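Local coordinates for protein probable tRNA pseudouridine synthase D (Methanosarcina mazei, PDB 1Z2Z) that probably converts uridine-13 of transfer RNAs to pseudouridine, as a member of the TruD family of tRNA pseudouridine synthases, at residues I189-Y201 and E252-L265. Residues are numbered along the deposited sequence; the frame is centred on the assembly and turned at random.
Sequences IVEGNFEKAALLY and EDYSGSFRVLPQNL
Phe194 and Phe258 meet rim to rim, their planes 70° apart and neither ring over the other's face, with Phe194 CD2 3.6 Å from Phe258 CE2. Tyr254 O and Gly192 O lie at the edge of the Phe194 ring; Ala197 O sits at the edge of Phe258, and Ser257 OG stands above one of its faces, displaced toward the rim. The contact lies in the helical TRUD region: a Schellman motif at Gly192 ends helix 182-191, and the next helix, 194-202, packs against the loop that leads into helix 263-287. No hydrogen bond joins the two segments; the case illustrates a loop held on a helix mainly by van der Waals packing of aromatic rings, with a carboxylate and backbone carbonyls among their neighbours.

Ala197 CB reaches Phe258 CZ at 4.0 Å, while Ala198 CB approaches Tyr254 CD1 at 3.9 Å and Leu199 CD1 comes obliquely to CE1 of the same ring. Glu195 sends CG anti to its backbone N (chi1 178°), then bends at chi2, bringing its carboxylate obliquely against the CD2-CE2 side of the Tyr254 ring, OE2 nearest CE2, with the two planes 64° apart. Tyr254 OH donates to Glu252 OE1 at 2.8 Å, nearly along the C-O axis. Glu195 OE2 and Glu252 OE2, 4.3 Å apart, would probably disfavour full ionisation of both acids. An alanine in place of Tyr254 is likely to open a gap beside Ala198 and Leu199 and rob Glu252 of its hydroxyl partner.

Farther along, Tyr201 extends its OH to Leu265 CG (3.8 Å) and turns its ring edge-to-face with Phe269. Within the loop, Ser257 OG donates to Tyr254 O at 2.7 Å from a position tilted out of the carbonyl plane.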
loop_
_atom_site.group_PDB
_atom_site.type_symbol
_atom_site.label_atom_id
_atom_site.label_comp_id
_atom_site.label_asym_id
_atom_site.label_seq_id
_atom_site.Cartn_x
_atom_site.Cartn_y
_atom_site.Cartn_z
ATOM N N ILE A 189 6.941 8.169 -19.503
ATOM C CA ILE A 189 8.054 9.090 -19.311
ATOM C C ILE A 189 9.380 8.397 -19.645
ATOM O O ILE A 189 10.159 8.899 -20.454
ATOM C CB ILE A 189 8.077 9.632 -17.864
ATOM C CG1 ILE A 189 6.703 10.182 -17.497
ATOM C CG2 ILE A 189 9.059 10.778 -17.748
ATOM C CD1 ILE A 189 6.593 10.591 -16.049
ATOM N N VAL A 190 9.622 7.240 -19.030
ATOM C CA VAL A 190 10.838 6.457 -19.269
ATOM C C VAL A 190 11.094 6.255 -20.766
ATOM O O VAL A 190 12.200 6.488 -21.263
ATOM C CB VAL A 190 10.736 5.061 -18.601
ATOM C CG1 VAL A 190 11.843 4.148 -19.103
ATOM C CG2 VAL A 190 10.813 5.203 -17.094
ATOM N N GLU A 191 10.060 5.809 -21.473
ATOM C CA GLU A 191 10.142 5.564 -22.908
ATOM C C GLU A 191 10.403 6.859 -23.666
ATOM O O GLU A 191 10.834 6.832 -24.820
ATOM C CB GLU A 191 8.837 4.943 -23.406
ATOM C CG GLU A 191 8.459 3.644 -22.724
ATOM C CD GLU A 191 7.075 3.164 -23.120
ATOM O OE1 GLU A 191 6.703 2.036 -22.730
ATOM O OE2 GLU A 191 6.357 3.919 -23.816
ATOM N N GLY A 192 10.128 7.986 -23.011
ATOM C CA GLY A 192 10.336 9.282 -23.628
ATOM C C GLY A 192 9.045 9.992 -23.982
ATOM O O GLY A 192 9.031 11.203 -24.179
ATOM N N ASN A 193 7.949 9.250 -24.065
ATOM C CA ASN A 193 6.671 9.857 -24.409
ATOM C C ASN A 193 6.103 10.731 -23.302
ATOM O O ASN A 193 5.876 10.265 -22.188
ATOM C CB ASN A 193 5.654 8.777 -24.745
ATOM C CG ASN A 193 6.041 7.991 -25.962
ATOM O OD1 ASN A 193 6.059 8.520 -27.076
ATOM N ND2 ASN A 193 6.362 6.717 -25.764
ATOM N N PHE A 194 5.878 12.003 -23.606
ATOM C CA PHE A 194 5.294 12.896 -22.619
ATOM C C PHE A 194 3.885 13.277 -23.039
ATOM O O PHE A 194 3.116 13.823 -22.249
ATOM C CB PHE A 194 6.157 14.141 -22.426
ATOM C CG PHE A 194 7.292 13.932 -21.468
ATOM C CD1 PHE A 194 8.417 13.210 -21.847
ATOM C CD2 PHE A 194 7.227 14.444 -20.176
ATOM C CE1 PHE A 194 9.459 12.994 -20.952
ATOM C CE2 PHE A 194 8.262 14.233 -19.273
ATOM C CZ PHE A 194 9.381 13.509 -19.663
ATOM N N GLU A 195 3.558 12.968 -24.291
ATOM C CA GLU A 195 2.241 13.233 -24.859
ATOM C C GLU A 195 1.240 12.270 -24.227
ATOM O O GLU A 195 0.068 12.603 -24.036
ATOM C CB GLU A 195 2.266 12.998 -26.371
ATOM C CG GLU A 195 0.921 13.200 -27.051
ATOM C CD GLU A 195 0.771 14.587 -27.633
ATOM O OE1 GLU A 195 -0.381 15.039 -27.830
ATOM O OE2 GLU A 195 1.815 15.219 -27.906
ATOM N N LYS A 196 1.715 11.067 -23.915
ATOM C CA LYS A 196 0.881 10.040 -23.310
ATOM C C LYS A 196 0.926 10.095 -21.786
ATOM O O LYS A 196 -0.103 9.960 -21.128
ATOM C CB LYS A 196 1.313 8.651 -23.800
ATOM C CG LYS A 196 1.223 8.474 -25.321
ATOM C CD LYS A 196 -0.200 8.724 -25.828
ATOM C CE LYS A 196 -0.284 8.702 -27.348
ATOM N NZ LYS A 196 -1.670 8.975 -27.829
ATOM N N ALA A 197 2.115 10.297 -21.227
ATOM C CA ALA A 197 2.273 10.368 -19.776
ATOM C C ALA A 197 1.434 11.498 -19.187
ATOM O O ALA A 197 0.904 11.380 -18.080
ATOM C CB ALA A 197 3.740 10.568 -19.411
ATOM N N ALA A 198 1.318 12.597 -19.927
ATOM C CA ALA A 198 0.540 13.734 -19.465
ATOM C C ALA A 198 -0.944 13.479 -19.666
ATOM O O ALA A 198 -1.757 13.798 -18.801
ATOM C CB ALA A 198 0.958 14.989 -20.206
ATOM N N LEU A 199 -1.298 12.901 -20.806
ATOM C CA LEU A 199 -2.696 12.610 -21.100
ATOM C C LEU A 199 -3.267 11.527 -20.191
ATOM O O LEU A 199 -4.419 11.608 -19.774
ATOM C CB LEU A 199 -2.853 12.194 -22.563
ATOM C CG LEU A 199 -3.421 13.240 -23.532
ATOM C CD1 LEU A 199 -2.644 14.552 -23.437
ATOM C CD2 LEU A 199 -3.364 12.675 -24.943
ATOM N N LEU A 200 -2.461 10.515 -19.885
ATOM C CA LEU A 200 -2.905 9.429 -19.021
ATOM C C LEU A 200 -3.297 9.928 -17.634
ATOM O O LEU A 200 -4.067 9.275 -16.933
ATOM C CB LEU A 200 -1.801 8.377 -18.880
ATOM C CG LEU A 200 -1.483 7.488 -20.086
ATOM C CD1 LEU A 200 -0.227 6.678 -19.810
ATOM C CD2 LEU A 200 -2.661 6.573 -20.371
ATOM N N TYR A 201 -2.761 11.080 -17.239
ATOM C CA TYR A 201 -3.045 11.655 -15.925
ATOM C C TYR A 201 -4.128 12.722 -16.033
ATOM O O TYR A 201 -5.035 12.793 -15.207
ATOM C CB TYR A 201 -1.768 12.270 -15.332
ATOM C CG TYR A 201 -1.898 12.701 -13.886
ATOM C CD1 TYR A 201 -1.792 11.777 -12.849
ATOM C CD2 TYR A 201 -2.182 14.024 -13.559
ATOM C CE1 TYR A 201 -1.969 12.159 -11.520
ATOM C CE2 TYR A 201 -2.365 14.414 -12.235
ATOM C CZ TYR A 201 -2.261 13.476 -11.221
ATOM O OH TYR A 201 -2.484 13.855 -9.918
ATOM N N GLU A 252 1.459 21.923 -26.525
ATOM C CA GLU A 252 2.358 20.805 -26.798
ATOM C C GLU A 252 3.522 20.766 -25.818
ATOM O O GLU A 252 4.529 20.110 -26.077
ATOM C CB GLU A 252 2.901 20.890 -28.228
ATOM C CG GLU A 252 1.836 20.827 -29.314
ATOM C CD GLU A 252 1.064 19.518 -29.315
ATOM O OE1 GLU A 252 0.308 19.264 -28.352
ATOM O OE2 GLU A 252 1.218 18.739 -30.281
ATOM N N ASP A 253 3.384 21.460 -24.692
ATOM C CA ASP A 253 4.448 21.491 -23.692
ATOM C C ASP A 253 4.193 20.461 -22.595
ATOM O O ASP A 253 4.325 20.746 -21.399
ATOM C CB ASP A 253 4.568 22.895 -23.090
ATOM C CG ASP A 253 5.937 23.152 -22.470
ATOM O OD1 ASP A 253 6.958 22.907 -23.151
ATOM O OD2 ASP A 253 5.993 23.611 -21.308
ATOM N N TYR A 254 3.823 19.258 -23.022
ATOM C CA TYR A 254 3.555 18.160 -22.105
ATOM C C TYR A 254 4.790 17.883 -21.252
ATOM O O TYR A 254 4.680 17.424 -20.115
ATOM C CB TYR A 254 3.165 16.911 -22.898
ATOM C CG TYR A 254 1.991 17.135 -23.821
ATOM C CD1 TYR A 254 0.708 17.337 -23.316
ATOM C CD2 TYR A 254 2.169 17.193 -25.200
ATOM C CE1 TYR A 254 -0.370 17.598 -24.168
ATOM C CE2 TYR A 254 1.102 17.453 -26.059
ATOM C CZ TYR A 254 -0.161 17.654 -25.540
ATOM O OH TYR A 254 -1.206 17.915 -26.396
ATOM N N SER A 255 5.968 18.171 -21.795
ATOM C CA SER A 255 7.203 17.935 -21.054
ATOM C C SER A 255 7.213 18.688 -19.729
ATOM O O SER A 255 7.491 18.102 -18.684
ATOM C CB SER A 255 8.431 18.325 -21.899
ATOM O OG SER A 255 8.324 19.630 -22.453
ATOM N N GLY A 256 6.892 19.978 -19.778
ATOM C CA GLY A 256 6.880 20.789 -18.575
ATOM C C GLY A 256 5.530 20.866 -17.890
ATOM O O GLY A 256 5.355 21.617 -16.929
ATOM N N SER A 257 4.566 20.093 -18.377
ATOM C CA SER A 257 3.242 20.104 -17.769
ATOM C C SER A 257 3.293 19.480 -16.372
ATOM O O SER A 257 2.331 19.562 -15.623
ATOM C CB SER A 257 2.239 19.350 -18.646
ATOM O OG SER A 257 2.501 17.962 -18.635
ATOM N N PHE A 258 4.426 18.877 -16.019
ATOM C CA PHE A 258 4.586 18.245 -14.715
ATOM C C PHE A 258 5.175 19.180 -13.681
ATOM O O PHE A 258 5.163 18.882 -12.484
ATOM C CB PHE A 258 5.496 17.030 -14.829
ATOM C CG PHE A 258 4.896 15.902 -15.596
ATOM C CD1 PHE A 258 3.885 15.127 -15.039
ATOM C CD2 PHE A 258 5.345 15.603 -16.874
ATOM C CE1 PHE A 258 3.329 14.071 -15.747
ATOM C CE2 PHE A 258 4.796 14.551 -17.589
ATOM C CZ PHE A 258 3.789 13.781 -17.026
ATOM N N ARG A 259 5.706 20.306 -14.148
ATOM C CA ARG A 259 6.333 21.293 -13.270
ATOM C C ARG A 259 5.308 22.168 -12.552
ATOM O O ARG A 259 5.646 23.215 -11.998
ATOM C CB ARG A 259 7.296 22.170 -14.085
ATOM C CG ARG A 259 8.730 22.185 -13.552
ATOM C CD ARG A 259 9.698 22.865 -14.518
ATOM N NE ARG A 259 11.093 22.777 -14.084
ATOM C CZ ARG A 259 11.754 21.637 -13.874
ATOM N NH1 ARG A 259 11.152 20.469 -14.051
ATOM N NH2 ARG A 259 13.029 21.661 -13.496
ATOM N N VAL A 260 4.057 21.722 -12.557
ATOM C CA VAL A 260 2.977 22.453 -11.908
ATOM C C VAL A 260 2.546 21.744 -10.621
ATOM O O VAL A 260 1.925 22.342 -9.737
ATOM C CB VAL A 260 1.780 22.583 -12.868
ATOM C CG1 VAL A 260 2.114 23.561 -13.990
ATOM C CG2 VAL A 260 1.456 21.231 -13.462
ATOM N N LEU A 261 2.894 20.465 -10.528
ATOM C CA LEU A 261 2.575 19.636 -9.369
ATOM C C LEU A 261 3.796 19.605 -8.444
ATOM O O LEU A 261 4.930 19.538 -8.916
ATOM C CB LEU A 261 2.261 18.207 -9.829
ATOM C CG LEU A 261 1.421 18.027 -11.102
ATOM C CD1 LEU A 261 1.443 16.567 -11.530
ATOM C CD2 LEU A 261 0.001 18.504 -10.861
ATOM N N PRO A 262 3.583 19.636 -7.116
ATOM C CA PRO A 262 4.704 19.609 -6.170
ATOM C C PRO A 262 5.518 18.335 -6.328
ATOM O O PRO A 262 5.302 17.579 -7.269
ATOM C CB PRO A 262 4.008 19.693 -4.816
ATOM C CG PRO A 262 2.710 18.992 -5.067
ATOM C CD PRO A 262 2.297 19.565 -6.400
ATOM N N GLN A 263 6.449 18.101 -5.406
ATOM C CA GLN A 263 7.298 16.903 -5.425
ATOM C C GLN A 263 6.549 15.602 -5.117
ATOM O O GLN A 263 7.167 14.540 -5.008
ATOM C CB GLN A 263 8.442 17.064 -4.427
ATOM C CG GLN A 263 8.033 17.620 -3.056
ATOM C CD GLN A 263 7.145 16.688 -2.229
ATOM O OE1 GLN A 263 5.951 16.530 -2.499
ATOM N NE2 GLN A 263 7.732 16.072 -1.208
ATOM N N ASN A 264 5.226 15.697 -4.973
ATOM C CA ASN A 264 4.380 14.542 -4.669
ATOM C C ASN A 264 4.396 13.601 -5.865
ATOM O O ASN A 264 5.362 12.861 -6.064
ATOM C CB ASN A 264 2.938 14.991 -4.375
ATOM C CG ASN A 264 2.143 13.958 -3.565
ATOM O OD1 ASN A 264 0.919 14.081 -3.410
ATOM N ND2 ASN A 264 2.835 12.952 -3.037
ATOM N N LEU A 265 3.333 13.629 -6.665
ATOM C CA LEU A 265 3.268 12.771 -7.844
ATOM C C LEU A 265 4.529 12.986 -8.663
ATOM O O LEU A 265 4.963 12.097 -9.395
ATOM C CB LEU A 265 2.037 13.095 -8.701
ATOM C CG LEU A 265 0.680 12.565 -8.237
ATOM C CD1 LEU A 265 0.732 11.046 -8.119
ATOM C CD2 LEU A 265 0.315 13.197 -6.909
#